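Local coordinates for protein hydroquinone dioxygenase small subunit (Pseudomonas sp., PDB 4ZXA) that forms, together with a large subunit, a hydroquinone 1,2-dioxygenase, a cupin-type iron(II)-dependent enzyme that probably opens the hydroquinone ring, at residues A15-V25 / F37-Q45. Numbering follows the deposited sequence.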
loop_
_atom_site.group_PDB
_atom_site.type_symbol
_atom_site.label_atom_id
_atom_site.label_comp_id
_atom_site.label_asym_id
_atom_site.label_seq_id
_atom_site.Cartn_x
_atom_site.Cartn_y
_atom_site.Cartn_z
ATOM N N ALA A 15 -18.574 -20.019 15.804
ATOM C CA ALA A 15 -18.973 -21.337 15.344
ATOM C C ALA A 15 -19.456 -22.160 16.526
ATOM O O ALA A 15 -19.370 -21.721 17.678
ATOM C CB ALA A 15 -17.824 -22.029 14.628
ATOM N N SER A 16 -19.997 -23.338 16.235
ATOM C CA SER A 16 -20.435 -24.263 17.280
ATOM C C SER A 16 -20.319 -25.683 16.759
ATOM O O SER A 16 -20.026 -25.885 15.591
ATOM C CB SER A 16 -21.879 -23.965 17.702
ATOM O OG SER A 16 -22.777 -24.171 16.618
ATOM N N LEU A 17 -20.553 -26.656 17.629
ATOM C CA LEU A 17 -20.615 -28.060 17.222
ATOM C C LEU A 17 -21.692 -28.306 16.147
ATOM O O LEU A 17 -21.509 -29.122 15.234
ATOM C CB LEU A 17 -20.897 -28.944 18.439
ATOM C CG LEU A 17 -19.747 -29.340 19.358
ATOM C CD1 LEU A 17 -20.272 -29.978 20.632
ATOM C CD2 LEU A 17 -18.814 -30.307 18.642
ATOM N N ASP A 18 -22.812 -27.600 16.267
ATOM C CA ASP A 18 -23.943 -27.770 15.344
ATOM C C ASP A 18 -23.726 -27.044 14.029
ATOM O O ASP A 18 -24.399 -27.326 13.026
ATOM C CB ASP A 18 -25.246 -27.253 15.970
ATOM C CG ASP A 18 -25.869 -28.251 16.917
ATOM O OD1 ASP A 18 -25.406 -29.424 16.941
ATOM O OD2 ASP A 18 -26.824 -27.860 17.631
ATOM N N ASN A 19 -22.796 -26.095 14.044
ATOM C CA ASN A 19 -22.641 -25.194 12.924
ATOM C C ASN A 19 -21.228 -24.648 12.861
ATOM O O ASN A 19 -20.870 -23.736 13.606
ATOM C CB ASN A 19 -23.657 -24.052 13.036
ATOM C CG ASN A 19 -23.602 -23.111 11.861
ATOM O OD1 ASN A 19 -23.177 -23.489 10.761
ATOM N ND2 ASN A 19 -24.023 -21.872 12.079
ATOM N N PHE A 20 -20.419 -25.225 11.980
ATOM C CA PHE A 20 -19.067 -24.741 11.766
ATOM C C PHE A 20 -18.653 -24.943 10.329
ATOM O O PHE A 20 -19.173 -25.816 9.638
ATOM C CB PHE A 20 -18.077 -25.445 12.700
ATOM C CG PHE A 20 -17.921 -26.911 12.433
ATOM C CD1 PHE A 20 -18.656 -27.841 13.147
ATOM C CD2 PHE A 20 -17.026 -27.363 11.481
ATOM C CE1 PHE A 20 -18.504 -29.196 12.915
ATOM C CE2 PHE A 20 -16.869 -28.711 11.244
ATOM C CZ PHE A 20 -17.614 -29.632 11.961
ATOM N N ARG A 21 -17.706 -24.130 9.884
ATOM C CA ARG A 21 -17.191 -24.230 8.527
ATOM C C ARG A 21 -15.674 -24.146 8.566
ATOM O O ARG A 21 -15.110 -23.066 8.744
ATOM C CB ARG A 21 -17.765 -23.103 7.657
ATOM C CG ARG A 21 -17.185 -23.050 6.252
ATOM C CD ARG A 21 -17.804 -21.945 5.400
ATOM N NE ARG A 21 -18.301 -22.513 4.153
ATOM C CZ ARG A 21 -19.512 -23.048 4.016
ATOM N NH1 ARG A 21 -20.355 -23.068 5.047
ATOM N NH2 ARG A 21 -19.887 -23.559 2.847
ATOM N N LYS A 22 -15.013 -25.286 8.412
ATOM C CA LYS A 22 -13.558 -25.302 8.465
ATOM C C LYS A 22 -12.982 -24.377 7.413
ATOM O O LYS A 22 -13.526 -24.251 6.321
ATOM C CB LYS A 22 -12.997 -26.709 8.279
ATOM C CG LYS A 22 -11.477 -26.753 8.337
ATOM C CD LYS A 22 -10.973 -28.114 8.794
ATOM C CE LYS A 22 -11.232 -29.162 7.734
ATOM N NZ LYS A 22 -10.868 -30.516 8.202
ATOM N N GLY A 23 -11.881 -23.722 7.750
ATOM C CA GLY A 23 -11.206 -22.870 6.795
ATOM C C GLY A 23 -10.564 -23.719 5.726
ATOM O O GLY A 23 -10.913 -24.883 5.562
ATOM N N THR A 24 -9.617 -23.130 5.008
ATOM C CA THR A 24 -8.932 -23.798 3.914
ATOM C C THR A 24 -7.437 -23.453 3.852
ATOM O O THR A 24 -7.026 -22.297 4.034
ATOM C CB THR A 24 -9.563 -23.418 2.567
ATOM O OG1 THR A 24 -9.427 -22.005 2.367
ATOM C CG2 THR A 24 -11.049 -23.788 2.558
ATOM N N VAL A 25 -6.626 -24.469 3.591
ATOM C CA VAL A 25 -5.228 -24.256 3.286
ATOM C C VAL A 25 -5.034 -24.442 1.790
ATOM O O VAL A 25 -5.075 -25.559 1.281
ATOM C CB VAL A 25 -4.314 -25.231 4.068
ATOM C CG1 VAL A 25 -2.917 -25.266 3.455
ATOM C CG2 VAL A 25 -4.242 -24.836 5.544
ATOM N N PHE A 37 -3.148 -28.185 10.375
ATOM C CA PHE A 37 -4.378 -27.405 10.273
ATOM C C PHE A 37 -5.624 -28.201 10.653
ATOM O O PHE A 37 -6.046 -29.085 9.907
ATOM C CB PHE A 37 -4.525 -26.892 8.844
ATOM C CG PHE A 37 -5.506 -25.768 8.703
ATOM C CD1 PHE A 37 -5.089 -24.453 8.829
ATOM C CD2 PHE A 37 -6.849 -26.025 8.435
ATOM C CE1 PHE A 37 -5.994 -23.402 8.694
ATOM C CE2 PHE A 37 -7.763 -24.987 8.299
ATOM C CZ PHE A 37 -7.336 -23.671 8.426
ATOM N N SER A 38 -6.210 -27.893 11.803
ATOM C CA SER A 38 -7.468 -28.528 12.188
ATOM C C SER A 38 -8.513 -27.489 12.590
ATOM O O SER A 38 -8.296 -26.294 12.445
ATOM C CB SER A 38 -7.248 -29.519 13.329
ATOM O OG SER A 38 -6.982 -28.843 14.542
ATOM N N ASN A 39 -9.651 -27.953 13.091
ATOM C CA ASN A 39 -10.708 -27.059 13.556
ATOM C C ASN A 39 -11.333 -27.638 14.820
ATOM O O ASN A 39 -11.766 -28.786 14.823
ATOM C CB ASN A 39 -11.759 -26.888 12.468
ATOM C CG ASN A 39 -12.906 -26.018 12.906
ATOM O OD1 ASN A 39 -13.710 -26.415 13.754
ATOM N ND2 ASN A 39 -13.005 -24.824 12.320
ATOM N N ILE A 40 -11.365 -26.857 15.895
ATOM C CA ILE A 40 -11.704 -27.405 17.210
ATOM C C ILE A 40 -13.129 -27.985 17.248
ATOM O O ILE A 40 -13.450 -28.856 18.061
ATOM C CB ILE A 40 -11.528 -26.368 18.351
ATOM C CG1 ILE A 40 -12.419 -25.142 18.131
ATOM C CG2 ILE A 40 -10.078 -25.937 18.487
ATOM C CD1 ILE A 40 -12.514 -24.270 19.364
ATOM N N PHE A 41 -13.978 -27.505 16.353
ATOM C CA PHE A 41 -15.344 -27.959 16.330
ATOM C C PHE A 41 -15.450 -29.303 15.630
ATOM O O PHE A 41 -16.062 -30.224 16.158
ATOM C CB PHE A 41 -16.271 -26.876 15.771
ATOM C CG PHE A 41 -16.301 -25.654 16.631
ATOM C CD1 PHE A 41 -16.897 -25.697 17.872
ATOM C CD2 PHE A 41 -15.665 -24.487 16.238
ATOM C CE1 PHE A 41 -16.890 -24.591 18.695
ATOM C CE2 PHE A 41 -15.662 -23.367 17.058
ATOM C CZ PHE A 41 -16.272 -23.423 18.289
ATOM N N GLU A 42 -14.824 -29.426 14.469
ATOM C CA GLU A 42 -14.697 -30.730 13.841
ATOM C C GLU A 42 -14.077 -31.718 14.829
ATOM O O GLU A 42 -14.565 -32.840 14.997
ATOM C CB GLU A 42 -13.865 -30.652 12.552
ATOM C CG GLU A 42 -13.908 -31.928 11.727
ATOM C CD GLU A 42 -13.384 -31.728 10.323
ATOM O OE1 GLU A 42 -12.284 -31.149 10.162
ATOM O OE2 GLU A 42 -14.087 -32.137 9.372
ATOM N N VAL A 43 -13.014 -31.296 15.500
ATOM C CA VAL A 43 -12.345 -32.186 16.444
ATOM C C VAL A 43 -13.267 -32.705 17.569
ATOM O O VAL A 43 -13.342 -33.911 17.809
ATOM C CB VAL A 43 -11.046 -31.567 17.026
ATOM C CG1 VAL A 43 -10.574 -32.362 18.247
ATOM C CG2 VAL A 43 -9.944 -31.526 15.962
ATOM N N ALA A 44 -13.949 -31.796 18.259
ATOM C CA ALA A 44 -14.857 -32.179 19.331
ATOM C C ALA A 44 -16.021 -33.021 18.793
ATOM O O ALA A 44 -16.540 -33.905 19.479
ATOM C CB ALA A 44 -15.380 -30.940 20.060
ATOM N N GLN A 45 -16.416 -32.746 17.555
ATOM C CA GLN A 45 -17.544 -33.431 16.956
ATOM C C GLN A 45 -17.224 -34.899 16.773
ATOM O O GLN A 45 -18.130 -35.724 16.715
ATOM C CB GLN A 45 -17.892 -32.814 15.605
ATOM C CG GLN A 45 -19.116 -33.432 14.915
ATOM C CD GLN A 45 -19.249 -32.988 13.456
ATOM O OE1 GLN A 45 -18.470 -33.408 12.591
ATOM N NE2 GLN A 45 -20.227 -32.122 13.181
HETATM O O HOH W 1 -8.347 -30.721 9.140
#
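Phe-41 presses its buried ring against the incoming chain at 15-17: the backbone of Ala-15 and Ser-16 lies over one face, and Ala-15 CB comes to 3.5 Å from Phe-41 CE2. Ile-40 CG1 backs the opposite face, while Met-86 and Val-147 of the neighbouring strands add apolar contacts; a flat, wide ring suits such a layered place. With an alanine in place of Phe-41, the chain at 15-16 would probably lose the ring face it lies on, and a gap would be likely to open beside the helix. Close by, Leu-17 CD2 reaches Ala-44 CB at 3.8 Å.

Phe-20 holds CG between its backbone N and carbonyl carbon (chi1 66°), which lays the ring over the first turn of helix 40-45, with Phe-41 CB 3.7 Å from Phe-20 CD1. Asn-39 caps that turn, and an amide suits the place because it can accept and donate at once: OD1 takes Phe-41 N (2.8 Å) and Glu-42 N from opposite faces, while ND2 hydrogen-bonds to Asp-293 of the large subunit. A strand of that subunit pairs antiparallel with Thr-24, Val-25, Ser-38 and Asn-39.

At the other end, Val-25 CG2 makes a CH-pi contact over Phe-37, 3.7 Å from the ring centroid.

The looser flank is polar. Lys-22 is long enough to lay its methylenes along Asn-39 CB and still carry NZ to a salt bridge with Glu-42 OE1 and a water shared with Phe-37 O. Gln-45, exposed, merely sets NE2 at the edge of Phe-20. Apolar rings thus join loop to helix on the buried side, whereas on the partly exposed flank solvent probably helps satisfy the charge pair.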